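PDB 4U63: DNA photolyase from Agrobacterium tumefaciens, which probably repairs cyclobutane pyrimidine dimers in ultraviolet-damaged DNA with light, using a flavin (FAD) and a methenyltetrahydrofolate antenna. Local coordinates for residues P52-Y57 with T192-W197; F302-L307 with A394-N399; Y344-A349 with D434-F439; I373-I378 with F417-P422. All blocks are in the same frame, centred on the assembly; numbering follows the deposited sequence. Where two conformers were deposited one is given.

Contact 1: residues P52-Y57 with T192-W197; sequences PVIPVY and TAPKVW
Ile54 and Pro194 meet where the loop 192-197 folds over the start of strand 53-59. Along Ile54, CB sets CG1 beside the backbone N (chi1 -46°), and a second turn of the same sense at chi2 (-62°) carries the branch to the loop. Its CD1 does the touching: it lies 3.5 Å from Pro194 CG, close also to the CD of that ring, and more loosely 4.3 Å from Trp197 CZ3. Pro194 in turn presses its CB against Pro52 CB at 4.0 Å, and its CD sits over one face of the Trp197 indole, toward the rim. The strand is one of five in the parallel sheet of the N-terminal photolyase domain, an alpha/beta fold of Rossmann type, and on its other side Ile54 makes backbone bonds to Val27 and Val29 of the neighbouring strand. One backbone bond ties loop to strand: Val53 N donates to Thr192 O at 2.8 Å, almost straight at 177°. A water bridges the same Thr192 O and Val53 O, giving a proton to each. Farther along, Pro55 CD reaches the edge of the Trp197 ring, in its plane, 3.8 Å from CH2, the two side chains crossing at about a right angle.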
# COMPACT_ATOMS: atom_id res chain seq x y z
N PRO A 52 -19.11 13.62 24.88
CA PRO A 52 -18.18 14.21 23.92
C PRO A 52 -17.24 13.20 23.27
O PRO A 52 -16.69 12.32 23.95
CB PRO A 52 -17.38 15.20 24.76
CG PRO A 52 -18.29 15.56 25.88
CD PRO A 52 -19.00 14.28 26.20
N VAL A 53 -17.06 13.34 21.96
CA VAL A 53 -16.14 12.51 21.19
C VAL A 53 -14.88 13.34 20.95
O VAL A 53 -14.96 14.47 20.46
CB VAL A 53 -16.76 12.06 19.85
CG1 VAL A 53 -15.78 11.19 19.06
CG2 VAL A 53 -18.06 11.29 20.10
N ILE A 54 -13.73 12.77 21.31
CA ILE A 54 -12.44 13.43 21.19
C ILE A 54 -11.56 12.66 20.20
O ILE A 54 -10.86 11.72 20.60
CB ILE A 54 -11.71 13.52 22.55
CG1 ILE A 54 -12.65 13.98 23.68
CG2 ILE A 54 -10.48 14.43 22.44
CD1 ILE A 54 -13.23 15.36 23.51
N PRO A 55 -11.61 13.03 18.91
CA PRO A 55 -10.73 12.39 17.93
C PRO A 55 -9.30 12.89 18.05
O PRO A 55 -9.08 14.10 18.16
CB PRO A 55 -11.34 12.82 16.59
CG PRO A 55 -12.72 13.23 16.90
CD PRO A 55 -12.60 13.88 18.24
N VAL A 56 -8.35 11.97 18.03
CA VAL A 56 -6.93 12.31 18.10
C VAL A 56 -6.13 11.47 17.11
O VAL A 56 -6.40 10.28 16.91
CB VAL A 56 -6.36 12.13 19.55
CG1 VAL A 56 -6.46 10.69 20.03
CG2 VAL A 56 -4.92 12.64 19.63
N TYR A 57 -5.15 12.12 16.47
CA TYR A 57 -4.15 11.43 15.68
C TYR A 57 -2.80 11.74 16.32
O TYR A 57 -2.46 12.91 16.51
CB TYR A 57 -4.15 11.87 14.21
CG TYR A 57 -3.10 11.14 13.41
CD1 TYR A 57 -1.79 11.61 13.37
CD2 TYR A 57 -3.39 9.95 12.73
CE1 TYR A 57 -0.81 10.94 12.66
CE2 TYR A 57 -2.41 9.27 12.02
CZ TYR A 57 -1.11 9.78 11.99
OH TYR A 57 -0.10 9.14 11.30
N THR A 192 -20.84 14.66 18.99
CA THR A 192 -20.95 15.51 20.16
C THR A 192 -19.55 16.02 20.52
O THR A 192 -18.60 15.25 20.57
CB THR A 192 -21.54 14.73 21.35
OG1 THR A 192 -22.86 14.30 21.00
CG2 THR A 192 -21.64 15.58 22.61
N ALA A 193 -19.45 17.33 20.74
CA ALA A 193 -18.18 17.98 21.02
C ALA A 193 -18.09 18.35 22.49
O ALA A 193 -19.11 18.64 23.12
CB ALA A 193 -18.06 19.25 20.19
N PRO A 194 -16.87 18.36 23.04
CA PRO A 194 -16.69 18.88 24.39
C PRO A 194 -16.88 20.39 24.37
O PRO A 194 -16.72 21.02 23.32
CB PRO A 194 -15.24 18.53 24.70
CG PRO A 194 -14.57 18.61 23.37
CD PRO A 194 -15.58 18.04 22.41
N LYS A 195 -17.23 20.96 25.52
CA LYS A 195 -17.37 22.41 25.64
C LYS A 195 -16.03 23.10 25.36
O LYS A 195 -15.99 24.15 24.70
CB LYS A 195 -17.89 22.80 27.03
CG LYS A 195 -18.15 24.29 27.20
CD LYS A 195 -18.48 24.65 28.64
CE LYS A 195 -18.32 26.15 28.90
NZ LYS A 195 -16.89 26.57 28.96
N VAL A 196 -14.95 22.51 25.87
CA VAL A 196 -13.59 23.00 25.67
C VAL A 196 -12.76 21.90 24.99
O VAL A 196 -12.69 20.79 25.48
CB VAL A 196 -12.93 23.38 27.02
CG1 VAL A 196 -11.52 23.91 26.80
CG2 VAL A 196 -13.77 24.42 27.75
N TRP A 197 -12.15 22.23 23.85
CA TRP A 197 -11.30 21.27 23.12
C TRP A 197 -9.88 21.26 23.70
O TRP A 197 -9.34 22.31 24.01
CB TRP A 197 -11.23 21.60 21.63
CG TRP A 197 -12.40 21.09 20.86
CD1 TRP A 197 -13.50 21.79 20.49
CD2 TRP A 197 -12.58 19.76 20.38
NE1 TRP A 197 -14.37 20.98 19.80
CE2 TRP A 197 -13.82 19.73 19.72
CE3 TRP A 197 -11.80 18.60 20.43
CZ2 TRP A 197 -14.31 18.57 19.11
CZ3 TRP A 197 -12.29 17.45 19.84
CH2 TRP A 197 -13.54 17.44 19.19
O HOH W 1 -16.45 15.80 18.48

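Contact 2: residues F302-L307 with A394-N399; sequences FCYHLL and ADPASN. With FAD (flavin-adenine dinucleotide), chain C.
Tyr304 and Ala397 bring the two backbones closest, their CA atoms 5.2 Å apart where helix 287-309 passes the turn leading into helix 398-407. The place is the FAD-binding helical domain of the photolyase, and five of the residues here line the flavin pocket. Asp395 is the capping residue of that turn. Its OD1 accepts from Ala397 N and Ser398 N, which arrive from opposite faces of the carboxylate plane, both on the anti side. The other oxygen, OD2, takes the phenol proton of Tyr304 OH at 2.6 Å, on the syn side and 20° out of plane. Three donors thus hold the buried carboxylate and fix its rotation, with the phenol ring turned 77° to it. The Ala397 methyl sits over the centre of the Tyr304 ring in a CH-pi contact, 3.6 Å from CB to the centroid. The same methyl meets Leu307 CD2 at 3.8 Å and Cys303 CB at 4.1 Å. Both segments face the cofactor: Ser398 OG from the turn side and Cys303 SG from helix 287-309 approach the adenine carbon C2A, while Asp395 N donates to the flavin O4 at 3.0 Å.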
# COMPACT_ATOMS: atom_id res chain seq x y z
N PHE A 302 -4.21 -11.93 1.99
CA PHE A 302 -3.23 -12.99 2.09
C PHE A 302 -1.87 -12.45 2.54
O PHE A 302 -1.19 -13.08 3.35
CB PHE A 302 -3.12 -13.72 0.75
CG PHE A 302 -2.28 -14.96 0.79
CD1 PHE A 302 -2.52 -15.96 1.73
CD2 PHE A 302 -1.26 -15.16 -0.16
CE1 PHE A 302 -1.74 -17.12 1.75
CE2 PHE A 302 -0.50 -16.32 -0.15
CZ PHE A 302 -0.73 -17.30 0.82
N CYS A 303 -1.48 -11.29 2.01
CA CYS A 303 -0.22 -10.67 2.44
C CYS A 303 -0.21 -10.40 3.95
O CYS A 303 0.80 -10.66 4.63
CB CYS A 303 0.05 -9.38 1.65
SG CYS A 303 0.43 -9.67 -0.10
N TYR A 304 -1.33 -9.90 4.47
CA TYR A 304 -1.47 -9.68 5.92
C TYR A 304 -1.47 -11.00 6.71
O TYR A 304 -0.94 -11.06 7.81
CB TYR A 304 -2.71 -8.83 6.24
CG TYR A 304 -2.42 -7.35 6.16
CD1 TYR A 304 -1.95 -6.66 7.27
CD2 TYR A 304 -2.59 -6.64 4.97
CE1 TYR A 304 -1.66 -5.31 7.21
CE2 TYR A 304 -2.31 -5.28 4.91
CZ TYR A 304 -1.85 -4.63 6.03
OH TYR A 304 -1.56 -3.30 6.01
N HIS A 305 -2.06 -12.05 6.13
CA HIS A 305 -2.03 -13.38 6.75
C HIS A 305 -0.60 -13.86 6.93
O HIS A 305 -0.21 -14.35 8.00
CB HIS A 305 -2.82 -14.37 5.88
CG HIS A 305 -3.18 -15.63 6.59
ND1 HIS A 305 -4.22 -15.70 7.49
CD2 HIS A 305 -2.63 -16.86 6.54
CE1 HIS A 305 -4.29 -16.92 7.97
NE2 HIS A 305 -3.35 -17.65 7.40
N LEU A 306 0.19 -13.73 5.86
CA LEU A 306 1.59 -14.14 5.87
C LEU A 306 2.42 -13.31 6.85
O LEU A 306 3.26 -13.85 7.56
CB LEU A 306 2.18 -14.05 4.45
CG LEU A 306 1.60 -15.02 3.41
CD1 LEU A 306 2.30 -14.81 2.10
CD2 LEU A 306 1.71 -16.48 3.83
N LEU A 307 2.18 -12.00 6.88
CA LEU A 307 2.88 -11.12 7.83
C LEU A 307 2.57 -11.49 9.29
O LEU A 307 3.47 -11.52 10.14
CB LEU A 307 2.55 -9.66 7.58
CG LEU A 307 3.27 -8.65 8.47
CD1 LEU A 307 4.78 -8.67 8.24
CD2 LEU A 307 2.71 -7.26 8.25
N ALA A 394 2.60 2.21 -0.02
CA ALA A 394 3.51 1.34 0.72
C ALA A 394 2.80 0.68 1.89
O ALA A 394 2.21 1.37 2.74
CB ALA A 394 4.72 2.12 1.21
N ASP A 395 2.86 -0.65 1.92
CA ASP A 395 2.16 -1.43 2.92
C ASP A 395 3.12 -2.45 3.53
O ASP A 395 3.84 -3.13 2.80
CB ASP A 395 0.94 -2.10 2.28
CG ASP A 395 0.10 -2.83 3.27
OD1 ASP A 395 0.48 -3.97 3.61
OD2 ASP A 395 -0.92 -2.24 3.72
N PRO A 396 3.15 -2.55 4.87
CA PRO A 396 4.15 -3.44 5.52
C PRO A 396 3.96 -4.93 5.22
O PRO A 396 4.90 -5.71 5.34
CB PRO A 396 3.95 -3.15 7.01
CG PRO A 396 2.53 -2.71 7.11
CD PRO A 396 2.26 -1.93 5.87
N ALA A 397 2.75 -5.33 4.82
CA ALA A 397 2.49 -6.71 4.44
C ALA A 397 2.68 -6.90 2.94
O ALA A 397 3.40 -7.79 2.51
CB ALA A 397 1.10 -7.09 4.85
N SER A 398 2.03 -6.06 2.13
CA SER A 398 2.02 -6.30 0.69
C SER A 398 3.35 -6.06 0.01
O SER A 398 3.72 -6.79 -0.90
CB SER A 398 0.93 -5.49 0.01
OG SER A 398 -0.33 -5.79 0.55
N ASN A 399 4.08 -5.04 0.45
CA ASN A 399 5.38 -4.76 -0.13
C ASN A 399 6.35 -5.93 0.14
O ASN A 399 6.88 -6.54 -0.79
CB ASN A 399 5.92 -3.44 0.41
CG ASN A 399 7.07 -2.87 -0.41
OD1 ASN A 399 7.14 -3.06 -1.62
ND2 ASN A 399 7.97 -2.16 0.26
PA FAD C . -6.17 -3.26 -8.45
O1A FAD C . -5.77 -4.15 -9.59
O2A FAD C . -7.30 -2.31 -8.65
O5B FAD C . -6.42 -4.23 -7.19
C5B FAD C . -7.30 -3.87 -6.12
C4B FAD C . -6.61 -3.95 -4.77
O4B FAD C . -6.14 -5.28 -4.50
C3B FAD C . -5.39 -3.07 -4.66
O3B FAD C . -5.73 -1.70 -4.41
C2B FAD C . -4.62 -3.73 -3.53
O2B FAD C . -5.12 -3.34 -2.25
C1B FAD C . -4.92 -5.20 -3.75
N9A FAD C . -3.88 -5.92 -4.51
C8A FAD C . -3.85 -6.08 -5.85
N7A FAD C . -2.78 -6.82 -6.23
C5A FAD C . -2.11 -7.15 -5.11
C6A FAD C . -0.89 -7.91 -4.81
N6A FAD C . -0.18 -8.47 -5.81
N1A FAD C . -0.52 -8.01 -3.52
C2A FAD C . -1.23 -7.43 -2.52
N3A FAD C . -2.36 -6.73 -2.73
C4A FAD C . -2.83 -6.56 -3.98
N1 FAD C . 0.48 -3.28 -2.99
C2 FAD C . 0.24 -2.43 -1.97
O2 FAD C . -0.96 -2.19 -1.69
N3 FAD C . 1.24 -1.85 -1.26
C4 FAD C . 2.55 -2.10 -1.53
O4 FAD C . 3.48 -1.57 -0.86
C4X FAD C . 2.89 -3.01 -2.64
N5 FAD C . 4.17 -3.30 -3.01
C5X FAD C . 4.42 -4.18 -4.03
C6 FAD C . 5.73 -4.50 -4.39
C7 FAD C . 6.00 -5.38 -5.44
C7M FAD C . 7.43 -5.71 -5.81
C8 FAD C . 4.88 -5.98 -6.20
C8M FAD C . 5.12 -6.95 -7.34
C9 FAD C . 3.60 -5.67 -5.85
C9A FAD C . 3.30 -4.80 -4.80
N10 FAD C . 1.96 -4.47 -4.45
C10 FAD C . 1.73 -3.60 -3.37
C1' FAD C . 0.80 -5.09 -5.11
C2' FAD C . 0.17 -4.43 -6.31
O2' FAD C . 1.17 -4.18 -7.30
C3' FAD C . -0.57 -3.16 -5.94
O3' FAD C . -1.52 -3.41 -4.91
C4' FAD C . -1.28 -2.62 -7.18
O4' FAD C . -0.31 -2.16 -8.12
C5' FAD C . -2.20 -1.47 -6.78
O5' FAD C . -2.89 -0.92 -7.91
P FAD C . -4.49 -0.93 -7.91
O1P FAD C . -4.95 -0.23 -9.14
O2P FAD C . -5.02 -0.37 -6.61
O3P FAD C . -4.82 -2.50 -7.99

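Contact 3: residues Y344-A349 with D434-F439; sequences YPIVDA and DYVRRF
Ala349 CB points into helix 434-439 and meets the Tyr435 ring at CE2, 3.5 Å away. This is the tight end of the contact, where the backbones also draw together: the CA atoms of Ala349 and Phe439 are 4.9 Å apart. The small methyl lets Phe439 CB come in to 4.0 Å from Ala349 CB and to 3.6 Å from Ala349 O. Tyr435 reaches across because its CG stands anti to the backbone N (chi1 178°), and Ile346 CD1 also meets the ring, 3.6 Å from Tyr435 CD2, the two side chains crossing at about a right angle. Phe439 CD2 lies over a face of the phenol ring. At the tip, Tyr435 OH finds its polar partner in Gln353 OE1, one turn beyond Ala349.

Toward the start of helix 345-357 the fit is looser. Val436 CG1 touches Pro345 CB at 3.8 Å, but its CG2 stays 4.3 Å from Ile346 CD1. On the far side of helix 434-439, turned from the contact, exposed Asp434 forms a long salt bridge with Arg437. The short segments run at 54° to each other with axes 8.8 Å apart, joined by apolar packing in the FAD-binding domain. Ile346 and Tyr435 also rest on helix 362-375, through Ile367 and Val364, and Ile346 touches Pro422 where helix 422-429 begins.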
# COMPACT_ATOMS: atom_id res chain seq x y z
N TYR A 344 16.93 -0.73 -20.15
CA TYR A 344 15.82 -1.62 -20.47
C TYR A 344 14.54 -0.79 -20.37
O TYR A 344 14.10 -0.49 -19.26
CB TYR A 344 15.79 -2.82 -19.51
CG TYR A 344 16.89 -3.81 -19.78
CD1 TYR A 344 18.18 -3.62 -19.25
CD2 TYR A 344 16.67 -4.94 -20.57
CE1 TYR A 344 19.20 -4.52 -19.51
CE2 TYR A 344 17.69 -5.84 -20.83
CZ TYR A 344 18.95 -5.63 -20.30
OH TYR A 344 19.95 -6.54 -20.57
N PRO A 345 13.96 -0.40 -21.51
CA PRO A 345 12.85 0.58 -21.47
C PRO A 345 11.68 0.27 -20.53
O PRO A 345 11.21 1.16 -19.86
CB PRO A 345 12.40 0.64 -22.92
CG PRO A 345 13.67 0.42 -23.68
CD PRO A 345 14.38 -0.66 -22.90
N ILE A 346 11.22 -0.98 -20.49
CA ILE A 346 10.07 -1.31 -19.64
C ILE A 346 10.40 -1.11 -18.16
O ILE A 346 9.57 -0.64 -17.39
CB ILE A 346 9.51 -2.72 -19.94
CG1 ILE A 346 8.19 -2.96 -19.20
CG2 ILE A 346 10.49 -3.83 -19.58
CD1 ILE A 346 7.06 -2.07 -19.65
N VAL A 347 11.64 -1.45 -17.78
CA VAL A 347 12.11 -1.27 -16.40
C VAL A 347 12.19 0.22 -16.10
O VAL A 347 11.68 0.69 -15.09
CB VAL A 347 13.48 -1.94 -16.19
CG1 VAL A 347 14.07 -1.60 -14.82
CG2 VAL A 347 13.36 -3.45 -16.37
N ASP A 348 12.81 0.95 -17.01
CA ASP A 348 12.97 2.40 -16.84
C ASP A 348 11.64 3.13 -16.77
O ASP A 348 11.45 4.01 -15.93
CB ASP A 348 13.89 2.95 -17.92
CG ASP A 348 15.32 2.44 -17.77
OD1 ASP A 348 15.66 1.91 -16.68
OD2 ASP A 348 16.11 2.57 -18.72
N ALA A 349 10.70 2.74 -17.63
CA ALA A 349 9.35 3.31 -17.58
C ALA A 349 8.72 3.13 -16.20
O ALA A 349 8.19 4.08 -15.64
CB ALA A 349 8.48 2.68 -18.67
N ASP A 434 3.25 1.88 -25.84
CA ASP A 434 2.57 3.08 -25.32
C ASP A 434 2.96 3.44 -23.89
O ASP A 434 3.11 4.61 -23.57
CB ASP A 434 1.05 2.94 -25.43
CG ASP A 434 0.57 2.92 -26.87
OD1 ASP A 434 1.33 3.34 -27.77
OD2 ASP A 434 -0.56 2.46 -27.11
N TYR A 435 3.10 2.44 -23.03
CA TYR A 435 3.55 2.70 -21.66
C TYR A 435 4.99 3.21 -21.65
O TYR A 435 5.31 4.17 -20.95
CB TYR A 435 3.42 1.44 -20.83
CG TYR A 435 3.90 1.51 -19.40
CD1 TYR A 435 3.13 2.12 -18.40
CD2 TYR A 435 5.11 0.93 -19.02
CE1 TYR A 435 3.56 2.16 -17.08
CE2 TYR A 435 5.55 0.97 -17.71
CZ TYR A 435 4.78 1.58 -16.74
OH TYR A 435 5.22 1.60 -15.44
N VAL A 436 5.86 2.58 -22.44
CA VAL A 436 7.26 3.03 -22.54
C VAL A 436 7.36 4.47 -23.05
O VAL A 436 8.09 5.27 -22.49
CB VAL A 436 8.09 2.08 -23.42
CG1 VAL A 436 9.41 2.71 -23.86
CG2 VAL A 436 8.34 0.77 -22.68
N ARG A 437 6.62 4.78 -24.12
CA ARG A 437 6.61 6.14 -24.69
C ARG A 437 6.10 7.19 -23.71
O ARG A 437 6.55 8.35 -23.75
CB ARG A 437 5.78 6.19 -25.98
CG ARG A 437 6.43 5.43 -27.12
CD ARG A 437 5.83 5.78 -28.47
NE ARG A 437 6.32 4.82 -29.46
CZ ARG A 437 5.75 3.65 -29.73
NH1 ARG A 437 6.29 2.83 -30.63
NH2 ARG A 437 4.63 3.28 -29.10
N ARG A 438 5.17 6.80 -22.84
CA ARG A 438 4.62 7.71 -21.84
C ARG A 438 5.66 8.13 -20.83
O ARG A 438 5.77 9.32 -20.49
CB ARG A 438 3.45 7.03 -21.12
CG ARG A 438 2.76 7.87 -20.05
CD ARG A 438 1.48 7.18 -19.60
NE ARG A 438 0.54 7.08 -20.72
CZ ARG A 438 -0.32 6.08 -20.93
NH1 ARG A 438 -0.40 5.03 -20.10
NH2 ARG A 438 -1.11 6.13 -22.00
N PHE A 439 6.44 7.17 -20.34
CA PHE A 439 7.43 7.44 -19.29
C PHE A 439 8.89 7.53 -19.73
O PHE A 439 9.73 7.97 -18.95
CB PHE A 439 7.25 6.41 -18.18
CG PHE A 439 5.92 6.52 -17.50
CD1 PHE A 439 5.66 7.58 -16.65
CD2 PHE A 439 4.91 5.59 -17.73
CE1 PHE A 439 4.44 7.71 -16.03
CE2 PHE A 439 3.68 5.71 -17.11
CZ PHE A 439 3.44 6.78 -16.26

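Contact 4: residues I373-I378 with F417-P422; sequences IKHLLI and FRIFNP
Lys374 and His375 both turn CG beside their backbone N, at chi1 -59° and -76°, which directs both toward segment 417-422 from neighbouring positions late in helix 362-375. Beyond CG the lysine is fully extended. Its CD passes Ile419 CG1 at 3.8 Å, and the ammonium then donates to Arg418 O, 2.8 Å from NZ. The nitrogen stands above the carbonyl plane, 36° out of it. A second carbonyl, Phe416 O, accepts from the same NZ, and the Phe416 ring adds a cation-pi contact.

The imidazole meets three residues in three different ways. Phe420 O lies at its edge, near the ring plane, 3.5 Å from CE1. The Pro422 ring points back at the imidazole and lays CG over one face, toward the rim, with its CD 3.6 Å from NE2. Ile419 serves both basic side chains: CG1 at the lysine, CG2 3.8 Å from His375 CE1. His375 also stacks on Phe371, and its NE2 is hydrogen-bonded to His480 ND1 of helix 480-495.

This joins the C-terminal part of helix 362-375 in the FAD-binding domain to the loop that leads into helix 422-429, where Asn421 is the N-cap and binds Ile423 N through its side chain. The buried lysine finds carbonyl oxygens and an aromatic face here, which would ease the cost of burying its charge, while the hydrogen bond between NE2 of His375 and ND1 of His480 gives the imidazole a polar partner.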
# COMPACT_ATOMS: atom_id res chain seq x y z
N ILE A 373 16.72 -8.05 -8.51
CA ILE A 373 17.14 -9.27 -7.79
C ILE A 373 17.96 -10.20 -8.68
O ILE A 373 18.97 -10.76 -8.24
CB ILE A 373 15.88 -10.02 -7.27
CG1 ILE A 373 15.16 -9.15 -6.23
CG2 ILE A 373 16.24 -11.38 -6.68
CD1 ILE A 373 13.71 -9.54 -6.01
N LYS A 374 17.52 -10.38 -9.92
CA LYS A 374 18.13 -11.37 -10.81
C LYS A 374 19.12 -10.78 -11.78
O LYS A 374 20.25 -11.23 -11.84
CB LYS A 374 17.04 -12.17 -11.51
CG LYS A 374 16.16 -12.85 -10.48
CD LYS A 374 15.14 -13.75 -11.08
CE LYS A 374 14.35 -14.44 -9.99
NZ LYS A 374 13.35 -15.35 -10.58
N HIS A 375 18.72 -9.77 -12.54
CA HIS A 375 19.65 -9.15 -13.48
C HIS A 375 20.78 -8.38 -12.82
O HIS A 375 21.91 -8.45 -13.29
CB HIS A 375 18.92 -8.26 -14.48
CG HIS A 375 18.22 -9.03 -15.54
ND1 HIS A 375 17.04 -9.70 -15.30
CD2 HIS A 375 18.53 -9.27 -16.83
CE1 HIS A 375 16.65 -10.31 -16.40
NE2 HIS A 375 17.53 -10.06 -17.34
N LEU A 376 20.49 -7.66 -11.73
CA LEU A 376 21.55 -6.92 -11.01
C LEU A 376 22.09 -7.66 -9.78
O LEU A 376 23.09 -7.26 -9.21
CB LEU A 376 21.06 -5.52 -10.62
CG LEU A 376 20.45 -4.71 -11.77
CD1 LEU A 376 20.02 -3.33 -11.28
CD2 LEU A 376 21.44 -4.58 -12.92
N LEU A 377 21.42 -8.74 -9.37
CA LEU A 377 21.82 -9.54 -8.21
C LEU A 377 21.95 -8.69 -6.95
O LEU A 377 22.90 -8.85 -6.17
CB LEU A 377 23.13 -10.29 -8.53
CG LEU A 377 23.22 -11.70 -7.96
CD1 LEU A 377 22.17 -12.58 -8.60
CD2 LEU A 377 24.61 -12.27 -8.16
N ILE A 378 20.99 -7.79 -6.75
CA ILE A 378 20.99 -6.89 -5.61
C ILE A 378 19.95 -7.34 -4.61
O ILE A 378 18.84 -7.73 -4.99
CB ILE A 378 20.72 -5.44 -6.04
CG1 ILE A 378 21.95 -4.88 -6.76
CG2 ILE A 378 20.39 -4.56 -4.84
CD1 ILE A 378 21.71 -3.54 -7.41
N PHE A 417 15.22 -19.79 -10.57
CA PHE A 417 15.76 -20.10 -11.90
C PHE A 417 14.88 -19.66 -13.08
O PHE A 417 15.36 -19.64 -14.21
CB PHE A 417 16.10 -21.61 -12.03
CG PHE A 417 14.93 -22.54 -11.82
CD1 PHE A 417 13.95 -22.70 -12.81
CD2 PHE A 417 14.82 -23.29 -10.65
CE1 PHE A 417 12.89 -23.57 -12.62
CE2 PHE A 417 13.75 -24.16 -10.46
CZ PHE A 417 12.78 -24.30 -11.45
N ARG A 418 13.62 -19.31 -12.83
CA ARG A 418 12.78 -18.69 -13.86
C ARG A 418 13.15 -17.22 -14.00
O ARG A 418 12.77 -16.41 -13.16
CB ARG A 418 11.30 -18.79 -13.51
CG ARG A 418 10.65 -20.09 -13.89
CD ARG A 418 9.14 -19.94 -13.80
NE ARG A 418 8.49 -21.21 -14.10
CZ ARG A 418 8.28 -21.69 -15.33
NH1 ARG A 418 8.65 -21.00 -16.42
NH2 ARG A 418 7.68 -22.86 -15.47
N ILE A 419 13.87 -16.90 -15.07
CA ILE A 419 14.34 -15.53 -15.33
C ILE A 419 13.96 -15.13 -16.74
O ILE A 419 14.56 -15.59 -17.71
CB ILE A 419 15.87 -15.44 -15.23
CG1 ILE A 419 16.37 -15.96 -13.89
CG2 ILE A 419 16.33 -14.00 -15.47
CD1 ILE A 419 17.86 -16.16 -13.84
N PHE A 420 12.96 -14.27 -16.87
CA PHE A 420 12.58 -13.78 -18.19
C PHE A 420 13.29 -12.50 -18.53
O PHE A 420 13.64 -11.71 -17.65
CB PHE A 420 11.09 -13.53 -18.29
CG PHE A 420 10.27 -14.71 -17.98
CD1 PHE A 420 10.15 -15.75 -18.88
CD2 PHE A 420 9.62 -14.80 -16.77
CE1 PHE A 420 9.39 -16.86 -18.58
CE2 PHE A 420 8.86 -15.90 -16.46
CZ PHE A 420 8.75 -16.93 -17.37
N ASN A 421 13.46 -12.32 -19.83
CA ASN A 421 14.02 -11.13 -20.39
C ASN A 421 12.99 -10.00 -20.25
O ASN A 421 11.85 -10.16 -20.69
CB ASN A 421 14.35 -11.36 -21.87
CG ASN A 421 15.29 -10.32 -22.43
OD1 ASN A 421 15.32 -9.19 -21.97
ND2 ASN A 421 16.06 -10.71 -23.44
N PRO A 422 13.38 -8.88 -19.63
CA PRO A 422 12.50 -7.70 -19.57
C PRO A 422 12.00 -7.26 -20.95
O PRO A 422 10.90 -6.75 -21.07
CB PRO A 422 13.40 -6.61 -18.98
CG PRO A 422 14.51 -7.31 -18.30
CD PRO A 422 14.64 -8.68 -18.89

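In the fold
Contact 1 belongs to the N-terminal alpha/beta domain, on the parallel sheet, and closes along the chain before the other three open. These all fall in the helical FAD-binding domain. Contacts 3 and 4 lie across the chain's centre from contact 1, about 50 and 54 Å away between centres, while contact 2, at the flavin, lies between, 34 Å from contact 1. Contact 2 alternates in sequence with both contacts 3 and 4, so the domain is interlaced, whereas both segments of contact 4 fall between those of contact 3. Those two touch through Ile346 and Pro422, their centres 18 Å apart, joining helix 345-357 to the start of helix 422-429; helices 345-357 and 362-375 are consecutive.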